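Local coordinates for SnoaL-like domain-containing protein (Catenulispora acidiphila, PDB 4H3U), which is of unknown function but adopts the ketosteroid isomerase-like fold and may take part in trimethylamine metabolism, at residues T41-L46 with G73-T78; T32-A37 with M120-R125; K91-G96 with T100-Y105; T48-D53 with T132-Y137. One frame throughout, in Å; residues are numbered along the deposited sequence. Where two conformers were deposited one is given.

Contact 1. Residues T41-L46 with G73-T78; sequences TNPNAL and GWKART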
loop_
_atom_site.group_PDB
_atom_site.type_symbol
_atom_site.label_atom_id
_atom_site.label_comp_id
_atom_site.label_asym_id
_atom_site.label_seq_id
_atom_site.Cartn_x
_atom_site.Cartn_y
_atom_site.Cartn_z
ATOM N N THR A 41 -20.231 12.536 4.519
ATOM C CA THR A 41 -20.357 12.693 5.969
ATOM C C THR A 41 -21.281 11.593 6.533
ATOM O O THR A 41 -21.706 11.711 7.661
ATOM C CB THR A 41 -20.944 14.104 6.300
ATOM O OG1 THR A 41 -22.231 14.215 5.697
ATOM C CG2 THR A 41 -20.015 15.199 5.775
ATOM N N ASN A 42 -21.529 10.526 5.773
ATOM C CA ASN A 42 -22.503 9.473 6.094
ATOM C C ASN A 42 -21.789 8.141 6.293
ATOM O O ASN A 42 -21.463 7.477 5.330
ATOM C CB ASN A 42 -23.533 9.398 4.955
ATOM C CG ASN A 42 -24.626 8.404 5.209
ATOM O OD1 ASN A 42 -24.572 7.610 6.119
ATOM N ND2 ASN A 42 -25.605 8.378 4.306
ATOM N N PRO A 43 -21.585 7.733 7.549
ATOM C CA PRO A 43 -20.880 6.440 7.784
ATOM C C PRO A 43 -21.563 5.268 7.057
ATOM O O PRO A 43 -20.873 4.364 6.541
ATOM C CB PRO A 43 -20.903 6.269 9.304
ATOM C CG PRO A 43 -20.875 7.690 9.761
ATOM C CD PRO A 43 -21.728 8.480 8.814
ATOM N N ASN A 44 -22.893 5.213 7.058
ATOM C CA ASN A 44 -23.604 4.100 6.439
ATOM C C ASN A 44 -23.424 4.016 4.938
ATOM O O ASN A 44 -23.645 2.956 4.367
ATOM C CB ASN A 44 -25.091 4.147 6.767
ATOM C CG ASN A 44 -25.418 3.810 8.198
ATOM O OD1 ASN A 44 -26.246 4.513 8.823
ATOM N ND2 ASN A 44 -24.881 2.739 8.698
ATOM N N ALA A 45 -23.043 5.105 4.284
ATOM C CA ALA A 45 -22.770 5.043 2.860
ATOM C C ALA A 45 -21.544 4.174 2.597
ATOM O O ALA A 45 -21.463 3.570 1.511
ATOM C CB ALA A 45 -22.608 6.454 2.273
ATOM N N LEU A 46 -20.608 4.073 3.549
ATOM C CA LEU A 46 -19.452 3.186 3.365
ATOM C C LEU A 46 -19.862 1.750 3.710
ATOM O O LEU A 46 -19.673 0.821 2.919
ATOM C CB LEU A 46 -18.269 3.612 4.238
ATOM C CG LEU A 46 -17.012 2.747 4.042
ATOM C CD1 LEU A 46 -16.437 2.915 2.661
ATOM C CD2 LEU A 46 -15.960 3.075 5.091
ATOM N N GLY A 73 -18.642 2.187 11.319
ATOM C CA GLY A 73 -17.981 2.716 12.496
ATOM C C GLY A 73 -16.574 3.192 12.249
ATOM O O GLY A 73 -16.125 4.135 12.930
ATOM N N TRP A 74 -15.845 2.613 11.297
ATOM C CA TRP A 74 -14.503 3.063 10.941
ATOM C C TRP A 74 -14.552 4.416 10.226
ATOM O O TRP A 74 -13.715 5.274 10.499
ATOM C CB TRP A 74 -13.795 1.980 10.103
ATOM C CG TRP A 74 -12.433 2.367 9.583
ATOM C CD1 TRP A 74 -12.056 2.415 8.280
ATOM C CD2 TRP A 74 -11.268 2.718 10.354
ATOM N NE1 TRP A 74 -10.739 2.770 8.180
ATOM C CE2 TRP A 74 -10.243 3.004 9.440
ATOM C CE3 TRP A 74 -11.011 2.889 11.726
ATOM C CZ2 TRP A 74 -8.958 3.354 9.849
ATOM C CZ3 TRP A 74 -9.756 3.245 12.121
ATOM C CH2 TRP A 74 -8.742 3.498 11.207
ATOM N N LYS A 75 -15.530 4.639 9.361
ATOM C CA LYS A 75 -15.723 5.970 8.782
ATOM C C LYS A 75 -16.044 6.957 9.896
ATOM O O LYS A 75 -15.484 8.067 9.919
ATOM C CB LYS A 75 -16.798 5.910 7.709
ATOM C CG LYS A 75 -17.313 7.292 7.216
ATOM C CD LYS A 75 -16.277 8.216 6.650
ATOM C CE LYS A 75 -16.991 9.456 6.043
ATOM N NZ LYS A 75 -16.040 10.552 5.769
ATOM N N ALA A 76 -16.933 6.607 10.825
ATOM C CA ALA A 76 -17.251 7.495 11.923
ATOM C C ALA A 76 -16.019 7.830 12.785
ATOM O O ALA A 76 -15.802 8.989 13.144
ATOM C CB ALA A 76 -18.373 6.930 12.784
ATOM N N ARG A 77 -15.215 6.836 13.109
ATOM C CA ARG A 77 -14.022 7.014 13.916
ATOM C C ARG A 77 -12.993 7.877 13.214
ATOM O O ARG A 77 -12.321 8.713 13.826
ATOM C CB ARG A 77 -13.438 5.662 14.287
ATOM C CG ARG A 77 -14.253 4.840 15.287
ATOM C CD ARG A 77 -13.939 3.319 15.233
ATOM N NE ARG A 77 -12.527 3.001 15.433
ATOM C CZ ARG A 77 -11.970 1.821 15.144
ATOM N NH1 ARG A 77 -12.689 0.860 14.550
ATOM N NH2 ARG A 77 -10.668 1.620 15.394
ATOM N N THR A 78 -12.831 7.642 11.923
ATOM C CA THR A 78 -11.901 8.429 11.143
ATOM C C THR A 78 -12.346 9.901 11.147
ATOM O O THR A 78 -11.515 10.786 11.364
ATOM C CB THR A 78 -11.777 7.854 9.720
ATOM O OG1 THR A 78 -11.244 6.514 9.751
ATOM C CG2 THR A 78 -10.861 8.659 8.898
#
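Lys75 holds its CG anti to the backbone N (chi1 168°), which sets it against Pro43 CA at 3.7 Å, and the bend at chi2 (58°) turns the rest of the chain away toward its polar partners. Helix 43-47 here packs on helix 68-81, two of the helices that line the sheet in this ketosteroid isomerase-like fold. Lys75 CB meets the Leu46 CD2 methyl at 3.9 Å, the two side chains crossing at a slant. One helical step on, Ala76 CB touches Pro43 CG at 4.0 Å, so the pyrrolidine ring fills the outer part of the seam and Leu46 the buried part. The rest of the lysine runs past this apolar patch: NZ forms a salt bridge with Asp79 and hydrogen bonds with Trp38 O and Gly40 O, where helix 29-39 ends, carbonyls that, with Asp79, probably favour the charged amine. At the start of the shorter helix, Asn42 is the N-cap; its OD1 takes a weak bond from Ala45 N at 3.5 Å. Behind the seam, Trp74 O accepts both Thr78 N and Thr78 OG1, each at 2.9 Å and from opposite faces of the carbonyl plane.

Contact 2. Residues T32-A37 with M120-R125; sequences TAWAAA and MATLLR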
loop_
_atom_site.group_PDB
_atom_site.type_symbol
_atom_site.label_atom_id
_atom_site.label_comp_id
_atom_site.label_asym_id
_atom_site.label_seq_id
_atom_site.Cartn_x
_atom_site.Cartn_y
_atom_site.Cartn_z
ATOM N N THR A 32 -16.137 4.558 -7.561
ATOM C CA THR A 32 -16.710 5.894 -7.412
ATOM C C THR A 32 -17.562 5.954 -6.132
ATOM O O THR A 32 -17.496 6.946 -5.402
ATOM C CB THR A 32 -17.521 6.234 -8.672
ATOM O OG1 THR A 32 -16.645 6.118 -9.786
ATOM C CG2 THR A 32 -18.145 7.594 -8.593
ATOM N N ALA A 33 -18.329 4.902 -5.847
ATOM C CA ALA A 33 -19.174 4.856 -4.672
ATOM C C ALA A 33 -18.343 4.851 -3.390
ATOM O O ALA A 33 -18.664 5.504 -2.407
ATOM C CB ALA A 33 -20.107 3.668 -4.688
ATOM N N TRP A 34 -17.258 4.086 -3.397
ATOM C CA TRP A 34 -16.340 3.999 -2.247
ATOM C C TRP A 34 -15.716 5.373 -1.953
ATOM O O TRP A 34 -15.681 5.807 -0.802
ATOM C CB TRP A 34 -15.315 2.909 -2.553
ATOM C CG TRP A 34 -14.139 2.816 -1.624
ATOM C CD1 TRP A 34 -14.014 2.007 -0.517
ATOM C CD2 TRP A 34 -12.864 3.476 -1.775
ATOM N NE1 TRP A 34 -12.768 2.170 0.041
ATOM C CE2 TRP A 34 -12.033 3.020 -0.738
ATOM C CE3 TRP A 34 -12.329 4.340 -2.722
ATOM C CZ2 TRP A 34 -10.722 3.423 -0.619
ATOM C CZ3 TRP A 34 -11.016 4.732 -2.607
ATOM C CH2 TRP A 34 -10.229 4.277 -1.559
ATOM N N ALA A 35 -15.248 6.040 -3.005
ATOM C CA ALA A 35 -14.660 7.375 -2.820
ATOM C C ALA A 35 -15.676 8.389 -2.316
ATOM O O ALA A 35 -15.361 9.207 -1.431
ATOM C CB ALA A 35 -13.993 7.871 -4.077
ATOM N N ALA A 36 -16.900 8.320 -2.845
ATOM C CA ALA A 36 -17.947 9.240 -2.431
ATOM C C ALA A 36 -18.324 8.975 -0.960
ATOM O O ALA A 36 -18.615 9.911 -0.205
ATOM C CB ALA A 36 -19.158 9.130 -3.330
ATOM N N ALA A 37 -18.325 7.714 -0.549
ATOM C CA ALA A 37 -18.641 7.353 0.830
ATOM C C ALA A 37 -17.560 7.889 1.774
ATOM O O ALA A 37 -17.838 8.497 2.803
ATOM C CB ALA A 37 -18.790 5.847 0.954
HETATM N N MSE A 120 -2.597 6.534 -1.908
HETATM C CA MSE A 120 -3.035 5.341 -1.231
HETATM C C MSE A 120 -3.305 4.317 -2.285
HETATM O O MSE A 120 -3.632 4.644 -3.434
HETATM C CB MSE A 120 -4.281 5.656 -0.392
HETATM C CG MSE A 120 -4.790 4.504 0.507
HETATM SE SE MSE A 120 -6.201 5.092 1.779
HETATM C CE MSE A 120 -7.147 5.997 0.307
ATOM N N ALA A 121 -3.064 3.073 -1.885
ATOM C CA ALA A 121 -3.411 1.886 -2.715
ATOM C C ALA A 121 -4.478 1.137 -1.942
ATOM O O ALA A 121 -4.256 0.730 -0.792
ATOM C CB ALA A 121 -2.177 1.018 -2.978
ATOM N N THR A 122 -5.621 0.898 -2.572
ATOM C CA THR A 122 -6.687 0.123 -1.987
ATOM C C THR A 122 -7.002 -1.070 -2.878
ATOM O O THR A 122 -7.167 -0.961 -4.098
ATOM C CB THR A 122 -7.941 0.980 -1.768
ATOM O OG1 THR A 122 -7.646 1.957 -0.756
ATOM C CG2 THR A 122 -9.172 0.163 -1.383
ATOM N N LEU A 123 -7.018 -2.229 -2.248
ATOM C CA LEU A 123 -7.309 -3.503 -2.937
ATOM C C LEU A 123 -8.678 -3.954 -2.490
ATOM O O LEU A 123 -8.889 -4.232 -1.292
ATOM C CB LEU A 123 -6.270 -4.552 -2.566
ATOM C CG LEU A 123 -4.812 -4.143 -2.750
ATOM C CD1 LEU A 123 -3.880 -5.308 -2.502
ATOM C CD2 LEU A 123 -4.501 -3.506 -4.083
ATOM N N LEU A 124 -9.594 -4.109 -3.464
ATOM C CA LEU A 124 -10.909 -4.631 -3.156
ATOM C C LEU A 124 -11.084 -6.027 -3.765
ATOM O O LEU A 124 -10.569 -6.305 -4.855
ATOM C CB LEU A 124 -12.019 -3.761 -3.768
ATOM C CG LEU A 124 -12.054 -2.290 -3.443
ATOM C CD1 LEU A 124 -13.271 -1.633 -4.093
ATOM C CD2 LEU A 124 -12.050 -2.067 -1.934
ATOM N N ARG A 125 -11.827 -6.861 -3.086
ATOM C CA ARG A 125 -12.398 -8.060 -3.667
ATOM C C ARG A 125 -13.900 -7.857 -3.640
ATOM O O ARG A 125 -14.449 -7.400 -2.645
ATOM C CB ARG A 125 -12.010 -9.300 -2.939
ATOM C CG ARG A 125 -12.418 -10.558 -3.673
ATOM C CD ARG A 125 -11.891 -11.821 -2.999
ATOM N NE ARG A 125 -10.448 -11.661 -2.852
ATOM C CZ ARG A 125 -9.783 -11.382 -1.730
ATOM N NH1 ARG A 125 -8.482 -11.169 -1.823
ATOM N NH2 ARG A 125 -10.376 -11.324 -0.534
#
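Trp34 reaches Thr122 with the six-membered part of its indole: CZ2 lies 3.4 Å from Thr122 OG1 and 3.7 Å from Thr122 CG2, so both branches of the threonine press on the same ring atom. The neighbouring corner of the ring, Trp34 CH2, comes to 4.0 Å from the CE methyl of Met120, a selenomethionine modelled in two positions, of which this is one. All three side chains are buried, and the indole approaches the strand head-on from the helix. Its CG is anti to the backbone N (chi1 170°), which throws the ring out from helix 29-39 across the 10.2 Å between Trp34 CA and Leu124 CA.

A second shell fixes these groups. Thr122 OG1 is hydrogen-bonded to Asp136 OD1, which holds the threonine in its rotation, and Trp34 NE1 makes a weak hydrogen bond to Asp134 OD2. Trp38 meets Trp34 edge-to-face, while Val87, Ile89 and Ile101 add aliphatic packing. An alanine in place of Trp34 would probably open a gap between helix and sheet over Thr122 and leave Asp134 OD2 without its indole partner. Alternate residues of strand 116-127 look the other way, where Ala121 and Leu123 pack on Tyr137 and Glu102 of the second subunit. A helix laid across the inner face of a curved sheet, whose outer face makes the dimer, is characteristic of the ketosteroid isomerase-like fold.

Contact 3. Residues K91-G96 with T100-Y105; sequences KAYRAG and TIEAVY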
loop_
_atom_site.group_PDB
_atom_site.type_symbol
_atom_site.label_atom_id
_atom_site.label_comp_id
_atom_site.label_asym_id
_atom_site.label_seq_id
_atom_site.Cartn_x
_atom_site.Cartn_y
_atom_site.Cartn_z
ATOM N N LYS A 91 -6.624 6.460 -10.487
ATOM C CA LYS A 91 -6.961 5.471 -11.503
ATOM C C LYS A 91 -7.397 4.200 -10.804
ATOM O O LYS A 91 -7.121 4.032 -9.640
ATOM C CB LYS A 91 -5.830 5.230 -12.488
ATOM C CG LYS A 91 -4.634 4.617 -11.859
ATOM C CD LYS A 91 -3.449 4.343 -12.802
ATOM C CE LYS A 91 -2.849 5.616 -13.346
ATOM N NZ LYS A 91 -1.731 5.266 -14.274
ATOM N N ALA A 92 -8.121 3.358 -11.498
ATOM C CA ALA A 92 -8.544 2.113 -10.937
ATOM C C ALA A 92 -8.696 1.114 -12.056
ATOM O O ALA A 92 -8.960 1.497 -13.191
ATOM C CB ALA A 92 -9.837 2.259 -10.150
ATOM N N TYR A 93 -8.550 -0.176 -11.736
ATOM C CA TYR A 93 -8.573 -1.243 -12.718
ATOM C C TYR A 93 -9.025 -2.570 -12.103
ATOM O O TYR A 93 -8.566 -2.958 -11.040
ATOM C CB TYR A 93 -7.195 -1.303 -13.403
ATOM C CG TYR A 93 -5.964 -0.993 -12.529
ATOM C CD1 TYR A 93 -5.234 -2.011 -11.907
ATOM C CD2 TYR A 93 -5.525 0.333 -12.358
ATOM C CE1 TYR A 93 -4.137 -1.701 -11.131
ATOM C CE2 TYR A 93 -4.419 0.624 -11.595
ATOM C CZ TYR A 93 -3.735 -0.396 -10.979
ATOM O OH TYR A 93 -2.635 -0.127 -10.224
ATOM N N ARG A 94 -9.878 -3.296 -12.823
ATOM C CA ARG A 94 -10.491 -4.538 -12.393
ATOM C C ARG A 94 -9.861 -5.717 -13.132
ATOM O O ARG A 94 -9.661 -5.658 -14.339
ATOM C CB ARG A 94 -12.023 -4.549 -12.767
ATOM C CG ARG A 94 -12.677 -5.882 -12.399
ATOM C CD ARG A 94 -14.178 -5.975 -12.607
ATOM N NE ARG A 94 -14.931 -5.141 -11.673
ATOM C CZ ARG A 94 -15.305 -5.464 -10.432
ATOM N NH1 ARG A 94 -16.044 -4.601 -9.749
ATOM N NH2 ARG A 94 -14.950 -6.602 -9.852
ATOM N N ALA A 95 -9.647 -6.792 -12.384
ATOM C CA ALA A 95 -9.185 -8.089 -12.870
ATOM C C ALA A 95 -10.110 -9.099 -12.186
ATOM O O ALA A 95 -9.891 -9.501 -11.058
ATOM C CB ALA A 95 -7.726 -8.327 -12.538
ATOM N N GLY A 96 -11.161 -9.500 -12.903
ATOM C CA GLY A 96 -12.116 -10.460 -12.344
ATOM C C GLY A 96 -12.803 -9.903 -11.112
ATOM O O GLY A 96 -13.415 -8.843 -11.158
ATOM N N THR A 100 -8.248 -2.799 -8.105
ATOM C CA THR A 100 -7.164 -2.017 -7.548
ATOM C C THR A 100 -7.466 -0.547 -7.730
ATOM O O THR A 100 -7.832 -0.120 -8.842
ATOM C CB THR A 100 -5.847 -2.377 -8.221
ATOM O OG1 THR A 100 -5.607 -3.762 -8.062
ATOM C CG2 THR A 100 -4.703 -1.537 -7.682
ATOM N N ILE A 101 -7.293 0.222 -6.651
ATOM C CA ILE A 101 -7.529 1.640 -6.664
ATOM C C ILE A 101 -6.269 2.390 -6.303
ATOM O O ILE A 101 -5.666 2.104 -5.271
ATOM C CB ILE A 101 -8.621 2.027 -5.657
ATOM C CG1 ILE A 101 -9.915 1.250 -5.856
ATOM C CG2 ILE A 101 -8.898 3.530 -5.717
ATOM C CD1 ILE A 101 -10.910 1.383 -4.729
ATOM N N GLU A 102 -5.862 3.329 -7.146
ATOM C CA GLU A 102 -4.831 4.295 -6.811
ATOM C C GLU A 102 -5.607 5.600 -6.505
ATOM O O GLU A 102 -6.323 6.148 -7.364
ATOM C CB GLU A 102 -3.853 4.517 -7.948
ATOM C CG GLU A 102 -3.048 3.284 -8.217
ATOM C CD GLU A 102 -1.952 3.431 -9.252
ATOM O OE1 GLU A 102 -1.184 4.428 -9.177
ATOM O OE2 GLU A 102 -1.802 2.502 -10.095
ATOM N N ALA A 103 -5.501 6.077 -5.276
ATOM C CA ALA A 103 -6.230 7.249 -4.815
ATOM C C ALA A 103 -5.327 8.192 -4.108
ATOM O O ALA A 103 -4.140 7.921 -3.907
ATOM C CB ALA A 103 -7.326 6.816 -3.859
ATOM N N VAL A 104 -5.870 9.365 -3.775
ATOM C CA VAL A 104 -5.215 10.309 -2.869
ATOM C C VAL A 104 -6.144 10.471 -1.682
ATOM O O VAL A 104 -7.320 10.774 -1.831
ATOM C CB VAL A 104 -4.918 11.682 -3.522
ATOM C CG1 VAL A 104 -4.312 12.657 -2.515
ATOM C CG2 VAL A 104 -3.986 11.503 -4.698
ATOM N N TYR A 105 -5.567 10.266 -0.510
ATOM C CA TYR A 105 -6.241 10.380 0.777
ATOM C C TYR A 105 -5.753 11.632 1.498
ATOM O O TYR A 105 -4.566 11.791 1.723
ATOM C CB TYR A 105 -5.915 9.152 1.601
ATOM C CG TYR A 105 -6.354 9.168 3.039
ATOM C CD1 TYR A 105 -7.518 9.815 3.428
ATOM C CD2 TYR A 105 -5.570 8.651 4.030
ATOM C CE1 TYR A 105 -7.896 9.877 4.769
ATOM C CE2 TYR A 105 -5.998 8.588 5.354
ATOM C CZ TYR A 105 -7.179 9.164 5.709
ATOM O OH TYR A 105 -7.581 9.146 7.023
HETATM O O HOH W 1 -7.271 -4.966 -10.177
#
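The Tyr93 ring, in one of its two modelled conformers, has Thr100 O over the centre of one face, 4.1 Å above the ring plane, and Glu102 OE2 at its edge. The hydroxyl Tyr93 OH donates to Glu102 OE2 at 2.8 Å, on the anti side of a carboxylate whose plane stands 85° from the ring. A second flat group, the Arg94 guanidinium, has Gly96 O at its edge, nearly in plane, where Arg94 NH2 donates to it at the end of the strand.

Tyr93 CG sits between the backbone N and the carbonyl carbon, and the low chi1 of 35° leans the ring over its cross-strand neighbour until CE1 is 3.4 Å from Thr100 CB. Beneath these side chains runs an antiparallel hairpin: Lys91 with Glu102 and Tyr93 with Thr100 are hydrogen-bonded pairs, and Ala92 with Ile101, between them, is non-hydrogen-bonded and turned to the other face. Lys91 lies alongside Glu102, its CD 3.7 Å from Glu102 OE2, but the charged ends stay apart, with NZ 5.0 Å from OE2.

The second subunit covers this face: its His98 stacks on Tyr93, its Thr100 OG1 is hydrogen-bonded to Thr100 OG1, and its Gln135 NE2 to Glu102 OE1. A leucine replacing Glu102 would probably leave Tyr93 OH and that Gln135 without their acceptors. One carboxylate thus ties the hairpin edge to the dimer interface, and the nearby lysine probably favours its ionised form.

Contact 4. Residues T48-D53 with T132-Y137; sequences TLFAAD and TSDQDY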
loop_
_atom_site.group_PDB
_atom_site.type_symbol
_atom_site.label_atom_id
_atom_site.label_comp_id
_atom_site.label_asym_id
_atom_site.label_seq_id
_atom_site.Cartn_x
_atom_site.Cartn_y
_atom_site.Cartn_z
ATOM N N THR A 48 -22.704 0.134 3.798
ATOM C CA THR A 48 -23.685 -0.526 2.952
ATOM C C THR A 48 -23.072 -1.191 1.723
ATOM O O THR A 48 -23.700 -2.068 1.113
ATOM C CB THR A 48 -24.820 0.455 2.569
ATOM O OG1 THR A 48 -25.942 -0.317 2.165
ATOM C CG2 THR A 48 -24.403 1.416 1.491
ATOM N N LEU A 49 -21.881 -0.787 1.320
ATOM C CA LEU A 49 -21.212 -1.389 0.174
ATOM C C LEU A 49 -20.672 -2.788 0.429
ATOM O O LEU A 49 -20.304 -3.469 -0.516
ATOM C CB LEU A 49 -20.029 -0.506 -0.250
ATOM C CG LEU A 49 -20.370 0.931 -0.616
ATOM C CD1 LEU A 49 -19.111 1.718 -0.906
ATOM C CD2 LEU A 49 -21.361 0.981 -1.787
ATOM N N PHE A 50 -20.606 -3.213 1.688
ATOM C CA PHE A 50 -19.943 -4.436 2.088
ATOM C C PHE A 50 -20.869 -5.591 2.419
ATOM O O PHE A 50 -21.979 -5.448 2.903
ATOM C CB PHE A 50 -19.067 -4.157 3.339
ATOM C CG PHE A 50 -17.830 -3.362 3.015
ATOM C CD1 PHE A 50 -16.599 -3.982 2.883
ATOM C CD2 PHE A 50 -17.906 -1.983 2.824
ATOM C CE1 PHE A 50 -15.480 -3.264 2.552
ATOM C CE2 PHE A 50 -16.778 -1.272 2.464
ATOM C CZ PHE A 50 -15.572 -1.915 2.323
ATOM N N ALA A 51 -20.349 -6.795 2.126
ATOM C CA ALA A 51 -20.995 -8.034 2.481
ATOM C C ALA A 51 -21.169 -8.129 3.983
ATOM O O ALA A 51 -20.434 -7.498 4.760
ATOM C CB ALA A 51 -20.184 -9.223 1.984
ATOM N N ALA A 52 -22.051 -9.022 4.431
ATOM C CA ALA A 52 -22.334 -9.163 5.828
ATOM C C ALA A 52 -21.102 -9.548 6.629
ATOM O O ALA A 52 -20.957 -9.131 7.784
ATOM C CB ALA A 52 -23.436 -10.178 6.056
ATOM N N ASP A 53 -20.240 -10.360 6.019
ATOM C CA ASP A 53 -18.987 -10.800 6.594
ATOM C C ASP A 53 -17.786 -10.141 5.929
ATOM O O ASP A 53 -16.667 -10.627 6.001
ATOM C CB ASP A 53 -18.881 -12.347 6.531
ATOM C CG ASP A 53 -19.002 -12.909 5.115
ATOM O OD1 ASP A 53 -18.794 -14.136 5.003
ATOM O OD2 ASP A 53 -19.296 -12.160 4.138
ATOM N N THR A 132 -16.326 -7.690 -0.582
ATOM C CA THR A 132 -16.043 -8.698 0.407
ATOM C C THR A 132 -14.780 -8.406 1.213
ATOM O O THR A 132 -14.659 -8.857 2.345
ATOM C CB THR A 132 -15.985 -10.114 -0.201
ATOM O OG1 THR A 132 -14.894 -10.199 -1.106
ATOM C CG2 THR A 132 -17.267 -10.412 -0.944
ATOM N N SER A 133 -13.840 -7.682 0.612
ATOM C CA SER A 133 -12.591 -7.305 1.276
ATOM C C SER A 133 -12.104 -5.947 0.774
ATOM O O SER A 133 -12.148 -5.668 -0.409
ATOM C CB SER A 133 -11.494 -8.364 0.986
ATOM O OG SER A 133 -10.218 -7.946 1.422
ATOM N N ASP A 134 -11.669 -5.109 1.722
ATOM C CA ASP A 134 -10.981 -3.863 1.401
ATOM C C ASP A 134 -9.683 -3.861 2.235
ATOM O O ASP A 134 -9.729 -4.089 3.454
ATOM C CB ASP A 134 -11.857 -2.664 1.799
ATOM C CG ASP A 134 -11.250 -1.296 1.521
ATOM O OD1 ASP A 134 -10.064 -1.122 1.952
ATOM O OD2 ASP A 134 -11.948 -0.427 1.012
ATOM N N GLN A 135 -8.559 -3.619 1.590
ATOM C CA GLN A 135 -7.278 -3.327 2.248
ATOM C C GLN A 135 -6.812 -1.956 1.764
ATOM O O GLN A 135 -6.681 -1.733 0.572
ATOM C CB GLN A 135 -6.240 -4.333 1.846
ATOM C CG GLN A 135 -6.541 -5.749 2.253
ATOM C CD GLN A 135 -5.458 -6.656 1.747
ATOM O OE1 GLN A 135 -4.290 -6.521 2.164
ATOM N NE2 GLN A 135 -5.779 -7.485 0.778
ATOM N N ASP A 136 -6.459 -1.079 2.730
ATOM C CA ASP A 136 -5.910 0.244 2.446
ATOM C C ASP A 136 -4.445 0.303 2.877
ATOM O O ASP A 136 -4.121 -0.106 3.994
ATOM C CB ASP A 136 -6.639 1.379 3.158
ATOM C CG ASP A 136 -8.092 1.540 2.801
ATOM O OD1 ASP A 136 -8.539 1.000 1.750
ATOM O OD2 ASP A 136 -8.788 2.276 3.549
ATOM N N TYR A 137 -3.586 0.795 1.996
ATOM C CA TYR A 137 -2.148 1.027 2.238
ATOM C C TYR A 137 -1.793 2.461 1.889
ATOM O O TYR A 137 -2.165 2.964 0.853
ATOM C CB TYR A 137 -1.304 0.106 1.350
ATOM C CG TYR A 137 -1.447 -1.353 1.512
ATOM C CD1 TYR A 137 -0.483 -2.091 2.247
ATOM C CD2 TYR A 137 -2.505 -2.080 0.945
ATOM C CE1 TYR A 137 -0.560 -3.467 2.337
ATOM C CE2 TYR A 137 -2.579 -3.448 1.060
ATOM C CZ TYR A 137 -1.610 -4.145 1.800
ATOM O OH TYR A 137 -1.666 -5.521 1.943
HETATM O O HOH W 2 -15.019 -11.700 3.571
#
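Asp53 O and Thr132 O share one water, which donates to both, at 3.1 Å from each, and so bridges the two chain corners where a direct bond is missing. Alongside it the contact is apolar: Ala51 CB stands 4.3 Å from Thr132 CG2, and Phe50 brings the edge of its ring to Asp134, with CE1 3.7 Å from Asp134 CB. That methylene lies near the ring plane, and the carboxylate is turned 32° from it. Because Asp134 CG is anti to its own backbone N (chi1 180°), the acid group extends along the phenyl edge, OD2 ending 4.1 Å from Phe50 CZ.

Asp134 OD1 then comes within 2.6 Å of Asp136 OD1, two residues on along the same face of the strand, and Tyr56 OH is hydrogen-bonded to Asp136 OD2. The backbone of Ala51 joins Ile131, while Phe50 O is held by Arg68.

Thr132 and Ser133 both face Arg125, a classic beta bulge that marks the bend in strand 130-138. Bulged, bent strands of this kind curve the sheet into the cone of the ketosteroid isomerase-like fold, and the buried aspartates lie on its inner side, where a pocket would be expected by analogy with relatives.

How the contacts relate
Contacts 2 and 4 are buried and meet on the inner face of the sheet, through neighbouring strands 116-127 and 130-138; their chemistry mixes aromatic packing with acid groups. Contact 3 occupies the same sheet farther toward its edge, about 7 Å from contact 2 between centres, and is the most regularly hydrogen-bonded of the four, with the side chains of one face turned to the subunit interface. Contact 1 differs in kind, a partly buried helix-helix seam that the second subunit does not touch. It borders contact 2, since Ala37 packs on Leu46 and Lys75, and its segment 41-46 leads almost directly into segment 48-53 of contact 4.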